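PDB 3L7I: teichoic acid biosynthesis protein F from Staphylococcus epidermidis, which takes part in teichoic acid biosynthesis and carries a C-terminal GT-B-type glycosyltransferase-like region built on two parallel beta-sheets. Local coordinates for residues A[539-544]-A[571-576]; A[564-569]-A[598-603]; A[616-621]-A[678-683]; A[638-643]-A[671-676]; A[657-660]-A[665-668]. All coordinates share one frame; numbering follows the deposited sequence.

All five contacts join strands, helices and loops of one parallel sheet, the sheet whose first strand in the chain is 539-543. Contacts 1 and 2 share helix 566-573 and have centres about 7 Å apart. Contact 3 adjoins contact 1 through neighbouring strands, with a probable hydrogen bond of 2.7 Å from Val540 N to Asp617 OD2. Contact 4 lies on the next strand and is tied to contact 1 by the Glu572-Lys675 salt bridge. Contact 5 marks the sheet edge within this chain: its centre is about 10 Å from that of contact 4 and about 21 Å from that of contact 1. Contacts 4 and 5 are nested inside the chain loop that contact 3 closes.

Contact 1 of 5, residues A[539-544]-A[571-576]; sequences KVIMYA and KELGDD
Lys539 and Asp576 meet through their backbones, while Ile541 and Leu573 meet through the ends of their side chains. The polar junction is the hydrogen bond from Lys539 N to Asp576 O, 2.9 Å long with an N-H...O angle of 155°. The donor lies in the carbonyl plane, and the C=O...N angle of 154° is fairly open. Lys539 CB passes beside the same oxygen, Asp576 O, at 3.9 Å.

Deeper in, Ile541 points from the strand toward Leu573. Its CG1 lies opposite the carbonyl carbon (chi1 -65°), and the extended CG1-CD1 arm reaches across the gap. The two side chains cross at about a right angle, and the contact is one pair of methyls, Ile541 CD1 and Leu573 CD1 at 4.2 Å. Leu677 of helix 670-677 packs against both residues and closes this apolar spot. A turn leads from the helix back to the sheet, marked by the 3.0 Å bond from Asp576 N to Leu573 O.

These elements form the beta-alpha-beta unit of strand 539-543, helix 566-573 and strand 577-581. Asp576 immediately precedes the second strand, and Lys539 and Ile541 go on to pair with Val578. The chemistry therefore divides cleanly: a backbone bond begins the parallel strand pairing at the more open end, and a small buried methyl contact joins Leu573 to the strand.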
# COMPACT_ATOMS: atom_id res chain seq x y z
N LYS A 539 43.84 45.85 33.07
CA LYS A 539 44.21 44.89 32.05
C LYS A 539 43.31 43.66 32.14
O LYS A 539 42.52 43.52 33.07
CB LYS A 539 45.69 44.52 32.17
CG LYS A 539 46.64 45.58 31.60
CD LYS A 539 48.06 45.05 31.36
CE LYS A 539 48.84 44.86 32.68
NZ LYS A 539 49.99 43.91 32.55
N VAL A 540 43.43 42.76 31.18
CA VAL A 540 42.36 41.78 31.00
C VAL A 540 42.82 40.33 30.85
O VAL A 540 43.45 39.97 29.85
CB VAL A 540 41.51 42.17 29.78
CG1 VAL A 540 40.56 41.03 29.41
CG2 VAL A 540 40.77 43.45 30.05
N ILE A 541 42.47 39.51 31.84
CA ILE A 541 42.71 38.07 31.76
C ILE A 541 41.45 37.36 31.22
O ILE A 541 40.31 37.72 31.60
CB ILE A 541 43.10 37.49 33.14
CG1 ILE A 541 44.44 38.05 33.60
CG2 ILE A 541 43.24 36.00 33.11
CD1 ILE A 541 44.64 37.94 35.09
N MET A 542 41.64 36.39 30.33
CA MET A 542 40.54 35.53 29.89
C MET A 542 40.76 34.10 30.33
O MET A 542 41.86 33.57 30.21
CB MET A 542 40.36 35.54 28.38
CG MET A 542 38.89 35.48 28.00
SD MET A 542 38.53 34.58 26.48
CE MET A 542 40.16 34.54 25.76
N TYR A 543 39.71 33.46 30.82
CA TYR A 543 39.84 32.11 31.34
C TYR A 543 38.86 31.20 30.63
O TYR A 543 37.66 31.41 30.70
CB TYR A 543 39.56 32.12 32.83
CG TYR A 543 39.66 30.77 33.49
CD1 TYR A 543 40.62 29.85 33.10
CD2 TYR A 543 38.80 30.43 34.52
CE1 TYR A 543 40.70 28.61 33.72
CE2 TYR A 543 38.89 29.21 35.13
CZ TYR A 543 39.83 28.30 34.74
OH TYR A 543 39.88 27.08 35.39
N ALA A 544 39.34 30.18 29.94
CA ALA A 544 38.41 29.36 29.17
C ALA A 544 38.77 27.89 29.25
O ALA A 544 39.46 27.36 28.38
CB ALA A 544 38.38 29.83 27.75
N LYS A 571 41.62 39.21 45.50
CA LYS A 571 42.59 39.77 46.46
C LYS A 571 43.93 40.15 45.81
O LYS A 571 44.52 41.18 46.14
CB LYS A 571 42.85 38.77 47.59
CG LYS A 571 41.91 38.88 48.79
CD LYS A 571 42.22 37.79 49.86
CE LYS A 571 41.86 38.22 51.29
NZ LYS A 571 40.42 38.60 51.49
N GLU A 572 44.39 39.31 44.88
CA GLU A 572 45.75 39.39 44.35
C GLU A 572 45.87 40.22 43.09
O GLU A 572 46.96 40.68 42.75
CB GLU A 572 46.29 37.98 44.05
CG GLU A 572 46.66 37.17 45.27
CD GLU A 572 47.81 37.79 46.07
OE1 GLU A 572 48.77 38.29 45.44
OE2 GLU A 572 47.76 37.77 47.32
N LEU A 573 44.77 40.39 42.38
CA LEU A 573 44.82 40.97 41.05
C LEU A 573 43.71 41.98 40.81
O LEU A 573 43.72 42.68 39.80
CB LEU A 573 44.75 39.86 39.99
CG LEU A 573 45.87 38.82 40.03
CD1 LEU A 573 45.59 37.65 39.13
CD2 LEU A 573 47.17 39.48 39.66
N GLY A 574 42.75 42.04 41.73
CA GLY A 574 41.56 42.85 41.55
C GLY A 574 41.73 44.34 41.33
O GLY A 574 40.74 45.04 41.08
N ASP A 575 42.96 44.84 41.43
CA ASP A 575 43.20 46.27 41.26
C ASP A 575 43.95 46.53 39.97
O ASP A 575 43.99 47.65 39.49
CB ASP A 575 43.97 46.86 42.45
CG ASP A 575 43.11 47.02 43.71
OD1 ASP A 575 41.87 47.22 43.60
OD2 ASP A 575 43.69 46.96 44.83
N ASP A 576 44.54 45.49 39.41
CA ASP A 576 45.28 45.64 38.16
C ASP A 576 44.52 45.00 36.99
O ASP A 576 44.68 45.41 35.84
CB ASP A 576 46.68 45.01 38.27
CG ASP A 576 47.58 45.74 39.26
OD1 ASP A 576 47.67 46.99 39.18
OD2 ASP A 576 48.23 45.07 40.10

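Contact 2 of 5, residues A[564-569]-A[598-603]; sequences IDLDNL and NFAIDV
Phe599 pushes its ring against one turn of helix 566-573, meeting Leu569 and the backbone beside it. The ring gets there because its CG is trans to the backbone N (chi1 172°), which carries CZ, the far corner, forward to the helix. Phe599 CZ lies 3.6 Å from Leu569 C and 3.9 Å from Leu569 CB, and that CB sits in the ring plane at its edge. The neighbouring Phe599 CE2 comes within 3.9 Å of Leu566 O, along an oblique line of approach.

Leu566 has the more indirect conformation. Its CB leaves the helix across the line to the strand, but chi1 of -66° followed by an extended chi2 brings the branch back, and Leu566 CD2 ends 4.3 Å from Ala600 CB. The short Ala600 side chain points at the helix, and this methyl comes near it. Ile579 of the adjacent strand touches both Leu569 and Ala600, extending the apolar floor.

The helix begins just here. Asp565 is its N-cap, and Asp565 OD2 accepts a weak bond of 3.3 Å from Asn568 N, while OD1 is bonded to Tyr671 OH. A stack with Tyr570 gives the Phe599 ring further support.

Since the buried interface consists of apolar side chains, plus ring carbons beside Leu566 O and Leu569 C, it probably rests on apolar packing, with the weak Asp565 cap beside it rather than in it.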
# COMPACT_ATOMS: atom_id res chain seq x y z
N ILE A 564 39.87 27.68 40.15
CA ILE A 564 40.85 28.77 40.01
C ILE A 564 40.92 29.74 41.22
O ILE A 564 41.92 30.43 41.40
CB ILE A 564 40.69 29.54 38.65
CG1 ILE A 564 42.04 30.07 38.16
CG2 ILE A 564 39.63 30.64 38.74
CD1 ILE A 564 41.99 30.66 36.76
N ASP A 565 39.86 29.76 42.04
CA ASP A 565 39.77 30.60 43.24
C ASP A 565 39.55 32.13 43.00
O ASP A 565 40.48 32.92 43.15
CB ASP A 565 40.98 30.38 44.16
CG ASP A 565 40.67 30.69 45.62
OD1 ASP A 565 41.40 30.19 46.51
OD2 ASP A 565 39.67 31.42 45.87
N LEU A 566 38.33 32.54 42.64
CA LEU A 566 38.04 33.96 42.42
C LEU A 566 38.43 34.87 43.60
O LEU A 566 39.04 35.92 43.41
CB LEU A 566 36.57 34.17 42.05
CG LEU A 566 36.23 33.55 40.71
CD1 LEU A 566 34.76 33.76 40.42
CD2 LEU A 566 37.12 34.09 39.57
N ASP A 567 38.08 34.47 44.82
CA ASP A 567 38.52 35.22 45.99
C ASP A 567 40.00 35.53 45.99
O ASP A 567 40.39 36.68 46.20
CB ASP A 567 38.17 34.48 47.26
CG ASP A 567 36.91 34.99 47.88
OD1 ASP A 567 36.68 36.24 47.80
OD2 ASP A 567 36.15 34.16 48.45
N ASN A 568 40.83 34.51 45.77
CA ASN A 568 42.26 34.73 45.81
C ASN A 568 42.59 35.71 44.71
O ASN A 568 43.26 36.73 44.94
CB ASN A 568 43.06 33.45 45.61
CG ASN A 568 44.52 33.63 45.97
OD1 ASN A 568 44.84 34.03 47.09
ND2 ASN A 568 45.42 33.36 45.03
N LEU A 569 42.11 35.39 43.51
CA LEU A 569 42.34 36.20 42.34
C LEU A 569 41.93 37.65 42.61
O LEU A 569 42.67 38.59 42.33
CB LEU A 569 41.57 35.61 41.15
CG LEU A 569 42.30 34.59 40.28
CD1 LEU A 569 41.45 34.23 39.12
CD2 LEU A 569 43.57 35.18 39.74
N ASN A 598 32.50 43.83 38.43
CA ASN A 598 33.58 44.68 37.91
C ASN A 598 34.95 44.03 38.04
O ASN A 598 35.97 44.64 37.69
CB ASN A 598 33.61 46.04 38.61
CG ASN A 598 32.39 46.88 38.31
OD1 ASN A 598 31.93 46.93 37.16
ND2 ASN A 598 31.85 47.53 39.33
N PHE A 599 34.97 42.81 38.57
CA PHE A 599 36.22 42.06 38.61
C PHE A 599 36.17 40.86 37.69
O PHE A 599 36.97 40.76 36.77
CB PHE A 599 36.60 41.62 40.02
CG PHE A 599 37.78 40.68 40.04
CD1 PHE A 599 38.95 41.02 39.38
CD2 PHE A 599 37.69 39.44 40.64
CE1 PHE A 599 40.01 40.16 39.36
CE2 PHE A 599 38.74 38.58 40.62
CZ PHE A 599 39.91 38.94 39.98
N ALA A 600 35.24 39.94 37.95
CA ALA A 600 35.03 38.77 37.11
C ALA A 600 33.71 38.87 36.36
O ALA A 600 32.64 38.86 36.96
CB ALA A 600 35.09 37.49 37.94
N ILE A 601 33.80 38.99 35.04
CA ILE A 601 32.64 39.19 34.19
C ILE A 601 32.33 37.89 33.47
O ILE A 601 33.24 37.27 32.91
CB ILE A 601 32.92 40.22 33.08
CG1 ILE A 601 33.96 41.27 33.53
CG2 ILE A 601 31.64 40.82 32.55
CD1 ILE A 601 33.60 42.03 34.78
N ASP A 602 31.07 37.48 33.44
CA ASP A 602 30.73 36.26 32.72
C ASP A 602 30.55 36.58 31.26
O ASP A 602 29.76 37.46 30.90
CB ASP A 602 29.45 35.63 33.26
CG ASP A 602 29.20 34.27 32.66
OD1 ASP A 602 29.78 34.00 31.59
OD2 ASP A 602 28.45 33.47 33.24
N VAL A 603 31.28 35.88 30.42
CA VAL A 603 31.33 36.26 29.03
C VAL A 603 31.02 35.05 28.13
O VAL A 603 31.41 35.00 26.96
CB VAL A 603 32.70 36.87 28.73
CG1 VAL A 603 33.76 35.79 28.57
CG2 VAL A 603 32.64 37.76 27.52

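Contact 3 of 5, residues A[616-621]-A[678-683]; sequences SDCLIT and KNLDKV
Leu680 carries the whole helix side of this contact, and it meets Asp617 and Cys618 at the start of strand 618-621. The close part gathers round one methyl: Leu680 CD1 lies 3.5 Å from Asp617 O and 3.7 Å from Asp617 CB. The same methyl is 4.3 Å from Cys618 CB. CD1 thus serves both residues, and Leu680 CD2 adds only a looser 4.3 Å approach to Cys618 SG. Asp617 offers its CB to the leucine, while its CG, trans to its own carbonyl carbon (chi1 -66°), is turned away from Leu680 CD1 and carries the carboxylate to Val540, where OD2 accepts from Val540 N.

On the outward side the packing gives way to polar groups. Asn679 is the N-cap of the helix, its OD1 accepting a weak bond of 3.3 Å from Lys682 N, and Asp681 and Lys682 are exposed to solvent.

Strand 618-621 runs between strands 539-543 and 637-640. Helix 680-686 follows helix 670-677 in the chain, and Val683, one turn on from Leu680, touches both Phe638 of the adjoining strand and Glu676 of the preceding helix.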
# COMPACT_ATOMS: atom_id res chain seq x y z
N SER A 616 42.26 40.66 25.11
CA SER A 616 42.83 39.92 26.24
C SER A 616 44.35 40.01 26.33
O SER A 616 45.04 39.69 25.36
CB SER A 616 42.46 38.44 26.18
OG SER A 616 41.09 38.23 26.39
N ASP A 617 44.85 40.42 27.50
CA ASP A 617 46.28 40.53 27.74
C ASP A 617 46.94 39.17 27.96
O ASP A 617 48.14 39.04 27.78
CB ASP A 617 46.56 41.45 28.92
CG ASP A 617 46.16 42.89 28.63
OD1 ASP A 617 46.88 43.58 27.85
OD2 ASP A 617 45.11 43.33 29.17
N CYS A 618 46.15 38.18 28.34
CA CYS A 618 46.63 36.80 28.37
C CYS A 618 45.44 35.86 28.35
O CYS A 618 44.31 36.28 28.57
CB CYS A 618 47.50 36.53 29.59
SG CYS A 618 46.65 36.62 31.20
N LEU A 619 45.71 34.58 28.10
CA LEU A 619 44.71 33.52 28.07
C LEU A 619 45.00 32.50 29.16
O LEU A 619 46.15 32.07 29.34
CB LEU A 619 44.75 32.81 26.72
CG LEU A 619 43.37 32.36 26.22
CD1 LEU A 619 43.46 31.33 25.12
CD2 LEU A 619 42.53 31.85 27.37
N ILE A 620 44.00 32.09 29.92
CA ILE A 620 44.20 30.93 30.78
C ILE A 620 43.27 29.86 30.28
O ILE A 620 42.06 30.08 30.11
CB ILE A 620 43.89 31.21 32.26
CG1 ILE A 620 44.66 32.43 32.73
CG2 ILE A 620 44.24 30.00 33.12
CD1 ILE A 620 44.43 32.73 34.18
N THR A 621 43.84 28.69 30.01
CA THR A 621 43.05 27.58 29.51
C THR A 621 43.64 26.26 30.02
O THR A 621 44.45 26.27 30.95
CB THR A 621 42.99 27.65 27.99
OG1 THR A 621 42.03 26.71 27.52
CG2 THR A 621 44.36 27.36 27.38
N LYS A 678 50.84 38.70 38.44
CA LYS A 678 51.12 39.99 39.04
C LYS A 678 51.86 40.86 38.03
O LYS A 678 51.55 42.04 37.85
CB LYS A 678 51.96 39.83 40.30
CG LYS A 678 51.61 40.78 41.41
CD LYS A 678 50.14 40.69 41.74
CE LYS A 678 49.92 40.79 43.23
NZ LYS A 678 50.53 39.60 43.88
N ASN A 679 52.83 40.25 37.36
CA ASN A 679 53.71 40.94 36.43
C ASN A 679 53.74 40.26 35.06
O ASN A 679 54.60 39.42 34.78
CB ASN A 679 55.12 41.00 37.02
CG ASN A 679 56.09 41.74 36.13
OD1 ASN A 679 55.72 42.22 35.06
ND2 ASN A 679 57.35 41.85 36.58
N LEU A 680 52.78 40.63 34.21
CA LEU A 680 52.68 40.03 32.88
C LEU A 680 53.98 40.15 32.08
O LEU A 680 54.44 39.17 31.49
CB LEU A 680 51.51 40.60 32.09
CG LEU A 680 50.21 39.78 32.12
CD1 LEU A 680 49.34 40.12 30.93
CD2 LEU A 680 50.51 38.29 32.14
N ASP A 681 54.57 41.34 32.07
CA ASP A 681 55.75 41.58 31.24
C ASP A 681 56.85 40.57 31.50
O ASP A 681 57.55 40.15 30.58
CB ASP A 681 56.29 42.99 31.46
CG ASP A 681 55.39 44.07 30.86
OD1 ASP A 681 54.55 43.75 29.98
OD2 ASP A 681 55.54 45.25 31.28
N LYS A 682 57.01 40.17 32.76
CA LYS A 682 58.04 39.21 33.12
C LYS A 682 57.73 37.84 32.54
O LYS A 682 58.64 37.08 32.19
CB LYS A 682 58.20 39.10 34.64
CG LYS A 682 59.28 38.12 35.07
CD LYS A 682 59.62 38.31 36.52
CE LYS A 682 59.82 39.79 36.82
NZ LYS A 682 60.18 40.01 38.24
N VAL A 683 56.45 37.53 32.43
CA VAL A 683 56.04 36.28 31.80
C VAL A 683 56.32 36.31 30.30
O VAL A 683 56.86 35.34 29.74
CB VAL A 683 54.56 35.98 32.06
CG1 VAL A 683 54.29 34.49 31.87
CG2 VAL A 683 54.20 36.43 33.46

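Contact 4 of 5, residues A[638-643]-A[671-676]; sequences FFFAYD and YGLAKE
In the helix layer that packs on the parallel sheet, Leu673 of helix 670-677 inserts between Phe638 and Phe640 of strand 637-640. The axes of strand 638-640 and helix 671-676 are nearly antiparallel, with 159° between their directions, and come within 10.0 Å of each other. Leu673 uses its two methyls separately. Leu673 CD2 lies over one face of the Phe638 ring, 3.9 Å from the centroid and 30° off the normal, a CH-pi contact in which Phe638 CD1 is the nearest ring carbon; Leu673 CD1 instead reaches Phe640 CB at 4.0 Å.

Glu676, one turn later, meets the same Phe638 ring at its edge: Glu676 CG is 3.5 Å from Phe638 CE1, near the ring plane. With CG opposite the backbone N (chi1 -166°) and a bend at chi2, the methylene lies against the ring while the carboxylate is turned onward.

The phenylalanine is therefore held from two directions, by a methyl over its face and by aliphatic CH2 at its rim. Glu676 lends its aliphatic CG to the apolar side and keeps its polar end beyond it: the carboxylate lies off the ring, where OE2 has a weak hydrogen bond with Tyr667 OH.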
# COMPACT_ATOMS: atom_id res chain seq x y z
N PHE A 638 48.59 30.59 29.87
CA PHE A 638 48.80 29.76 31.06
C PHE A 638 47.91 28.54 30.94
O PHE A 638 46.90 28.56 30.21
CB PHE A 638 48.42 30.52 32.32
CG PHE A 638 49.33 31.67 32.63
CD1 PHE A 638 50.47 31.48 33.43
CD2 PHE A 638 49.06 32.94 32.14
CE1 PHE A 638 51.32 32.54 33.72
CE2 PHE A 638 49.91 33.99 32.44
CZ PHE A 638 51.03 33.80 33.23
N PHE A 639 48.26 27.49 31.66
CA PHE A 639 47.59 26.21 31.52
C PHE A 639 47.34 25.59 32.86
O PHE A 639 48.21 24.93 33.44
CB PHE A 639 48.39 25.31 30.58
CG PHE A 639 48.55 25.91 29.23
CD1 PHE A 639 47.52 25.82 28.29
CD2 PHE A 639 49.67 26.66 28.93
CE1 PHE A 639 47.63 26.42 27.05
CE2 PHE A 639 49.79 27.26 27.68
CZ PHE A 639 48.77 27.14 26.74
N PHE A 640 46.15 25.83 33.37
CA PHE A 640 45.77 25.42 34.71
C PHE A 640 45.21 23.99 34.69
O PHE A 640 44.02 23.75 34.89
CB PHE A 640 44.75 26.43 35.20
CG PHE A 640 44.23 26.15 36.54
CD1 PHE A 640 42.88 26.34 36.82
CD2 PHE A 640 45.06 25.72 37.56
CE1 PHE A 640 42.37 26.10 38.09
CE2 PHE A 640 44.55 25.48 38.84
CZ PHE A 640 43.20 25.67 39.10
N ALA A 641 46.08 23.03 34.42
CA ALA A 641 45.70 21.62 34.41
C ALA A 641 45.61 21.04 35.83
O ALA A 641 46.50 20.32 36.27
CB ALA A 641 46.69 20.82 33.57
N TYR A 642 44.53 21.35 36.53
CA TYR A 642 44.40 20.89 37.90
C TYR A 642 44.07 19.41 37.98
O TYR A 642 44.45 18.74 38.94
CB TYR A 642 43.37 21.73 38.66
CG TYR A 642 42.00 21.79 38.03
CD1 TYR A 642 41.64 22.86 37.20
CD2 TYR A 642 41.05 20.82 38.29
CE1 TYR A 642 40.39 22.94 36.63
CE2 TYR A 642 39.79 20.88 37.72
CZ TYR A 642 39.46 21.95 36.89
OH TYR A 642 38.20 22.00 36.33
N ASP A 643 43.38 18.90 36.98
CA ASP A 643 43.03 17.48 36.96
C ASP A 643 43.96 16.68 36.06
O ASP A 643 43.69 15.54 35.74
CB ASP A 643 41.58 17.27 36.53
CG ASP A 643 41.24 17.97 35.23
OD1 ASP A 643 42.13 18.63 34.64
OD2 ASP A 643 40.09 17.83 34.78
N TYR A 671 47.46 29.00 42.92
CA TYR A 671 48.13 30.06 43.69
C TYR A 671 49.45 30.56 43.13
O TYR A 671 49.80 31.72 43.36
CB TYR A 671 48.26 29.65 45.15
CG TYR A 671 46.91 29.24 45.63
CD1 TYR A 671 45.92 30.19 45.83
CD2 TYR A 671 46.58 27.91 45.79
CE1 TYR A 671 44.66 29.83 46.23
CE2 TYR A 671 45.32 27.54 46.20
CZ TYR A 671 44.36 28.51 46.41
OH TYR A 671 43.10 28.17 46.81
N GLY A 672 50.17 29.71 42.41
CA GLY A 672 51.41 30.12 41.78
C GLY A 672 51.07 30.90 40.52
O GLY A 672 51.77 31.84 40.13
N LEU A 673 49.98 30.49 39.88
CA LEU A 673 49.44 31.17 38.72
C LEU A 673 49.12 32.62 39.09
O LEU A 673 49.51 33.55 38.39
CB LEU A 673 48.17 30.45 38.26
CG LEU A 673 47.94 30.26 36.76
CD1 LEU A 673 46.51 29.80 36.51
CD2 LEU A 673 48.24 31.55 36.03
N ALA A 674 48.41 32.80 40.22
CA ALA A 674 48.06 34.13 40.72
C ALA A 674 49.30 35.01 40.86
O ALA A 674 49.35 36.11 40.32
CB ALA A 674 47.32 34.04 42.05
N LYS A 675 50.30 34.53 41.57
CA LYS A 675 51.50 35.31 41.77
C LYS A 675 52.12 35.68 40.43
O LYS A 675 52.53 36.82 40.22
CB LYS A 675 52.49 34.54 42.65
CG LYS A 675 51.97 34.23 44.07
CD LYS A 675 51.49 35.49 44.80
CE LYS A 675 51.28 35.24 46.30
NZ LYS A 675 50.87 36.48 47.03
N GLU A 676 52.17 34.73 39.51
CA GLU A 676 52.78 34.94 38.20
C GLU A 676 52.13 36.09 37.39
O GLU A 676 52.84 36.94 36.85
CB GLU A 676 52.74 33.63 37.40
CG GLU A 676 53.62 33.61 36.17
CD GLU A 676 54.98 33.01 36.43
OE1 GLU A 676 55.70 33.52 37.33
OE2 GLU A 676 55.34 32.04 35.72

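Contact 5 of 5, residues A[657-660]-A[665-668]; sequences NYME and PIYT
Ile666 reaches out from the short, weakly bonded strand 666-667 to Tyr658 and Met659 of the turn 657-660. Its CB points toward that turn and branches there. Ile666 CG1, set trans to the carbonyl carbon (chi1 -59°), takes the outward path and comes 4.1 Å from Tyr658 CE2. CD1 at the end of this arm makes the main contact: Ile666 CD1 lies 3.6 Å from Tyr658 CE2 and 3.8 Å from Tyr658 CD2, and the CD2-CE2 bond of the ring is met obliquely. The same methyl is 4.1 Å from Met659 SD, the thioether crossing the isoleucine at roughly a right angle. CG2, the other branch, turns toward Ala641 in the loop after strand 637-640.

The partners are presented by a type I beta turn from Asn657 to Glu660, closed by a 3.0 Å bond from Glu660 N to Asn657 O. Tyr658 is buried and its OH bonds to Asp622 O, which probably helps to hold the far end of the ring, whereas Met659 is exposed.

Strand 666-667 is outermost in its sheet within this chain and pairs with strand 637-640 through Tyr667 and Phe639. The turn belongs to the loop joining those two strands, with Tyr658 also touching Phe639; the chain then runs through strand 666-667 into helix 670-677.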
# COMPACT_ATOMS: atom_id res chain seq x y z
N ASN A 657 52.86 17.07 22.00
CA ASN A 657 53.47 16.73 23.27
C ASN A 657 53.22 17.83 24.30
O ASN A 657 54.03 18.74 24.48
CB ASN A 657 54.95 16.42 23.11
CG ASN A 657 55.49 15.67 24.30
OD1 ASN A 657 54.99 15.83 25.42
ND2 ASN A 657 56.50 14.84 24.07
N TYR A 658 52.07 17.71 24.96
CA TYR A 658 51.57 18.69 25.92
C TYR A 658 52.55 19.06 27.03
O TYR A 658 52.65 20.22 27.43
CB TYR A 658 50.32 18.13 26.58
CG TYR A 658 49.51 19.10 27.40
CD1 TYR A 658 48.46 19.80 26.84
CD2 TYR A 658 49.77 19.28 28.75
CE1 TYR A 658 47.70 20.67 27.58
CE2 TYR A 658 49.02 20.16 29.51
CZ TYR A 658 47.98 20.85 28.92
OH TYR A 658 47.21 21.73 29.66
N MET A 659 53.24 18.05 27.55
CA MET A 659 54.15 18.25 28.65
C MET A 659 55.25 19.22 28.29
O MET A 659 55.83 19.87 29.16
CB MET A 659 54.74 16.92 29.10
CG MET A 659 54.40 16.58 30.53
SD MET A 659 52.72 17.05 30.92
CE MET A 659 52.00 15.45 31.28
N GLU A 660 55.53 19.36 27.00
CA GLU A 660 56.68 20.14 26.59
C GLU A 660 56.29 21.41 25.85
O GLU A 660 56.06 22.46 26.45
CB GLU A 660 57.59 19.28 25.72
CG GLU A 660 59.06 19.40 26.07
CD GLU A 660 59.74 18.05 26.13
OE1 GLU A 660 59.24 17.10 25.49
OE2 GLU A 660 60.78 17.95 26.83
N PRO A 665 53.53 28.08 30.85
CA PRO A 665 53.78 27.11 31.92
C PRO A 665 52.54 26.27 32.26
O PRO A 665 51.43 26.74 32.04
CB PRO A 665 54.13 28.00 33.12
CG PRO A 665 53.91 29.46 32.64
CD PRO A 665 53.19 29.41 31.37
N ILE A 666 52.71 25.06 32.80
CA ILE A 666 51.56 24.32 33.31
C ILE A 666 51.46 24.51 34.81
O ILE A 666 52.41 24.26 35.53
CB ILE A 666 51.65 22.80 33.04
CG1 ILE A 666 51.76 22.52 31.54
CG2 ILE A 666 50.46 22.07 33.68
CD1 ILE A 666 52.06 21.10 31.20
N TYR A 667 50.31 24.96 35.30
CA TYR A 667 50.13 25.05 36.74
C TYR A 667 49.08 24.04 37.18
O TYR A 667 48.06 23.88 36.53
CB TYR A 667 49.73 26.48 37.16
CG TYR A 667 50.89 27.45 37.30
CD1 TYR A 667 51.59 27.55 38.50
CD2 TYR A 667 51.28 28.25 36.25
CE1 TYR A 667 52.65 28.43 38.63
CE2 TYR A 667 52.34 29.13 36.37
CZ TYR A 667 53.02 29.22 37.56
OH TYR A 667 54.07 30.10 37.67
N THR A 668 49.32 23.35 38.28
CA THR A 668 48.31 22.45 38.81
C THR A 668 47.56 23.09 39.99
O THR A 668 46.39 22.79 40.24
CB THR A 668 48.90 21.06 39.18
OG1 THR A 668 50.11 21.22 39.96
CG2 THR A 668 49.22 20.28 37.93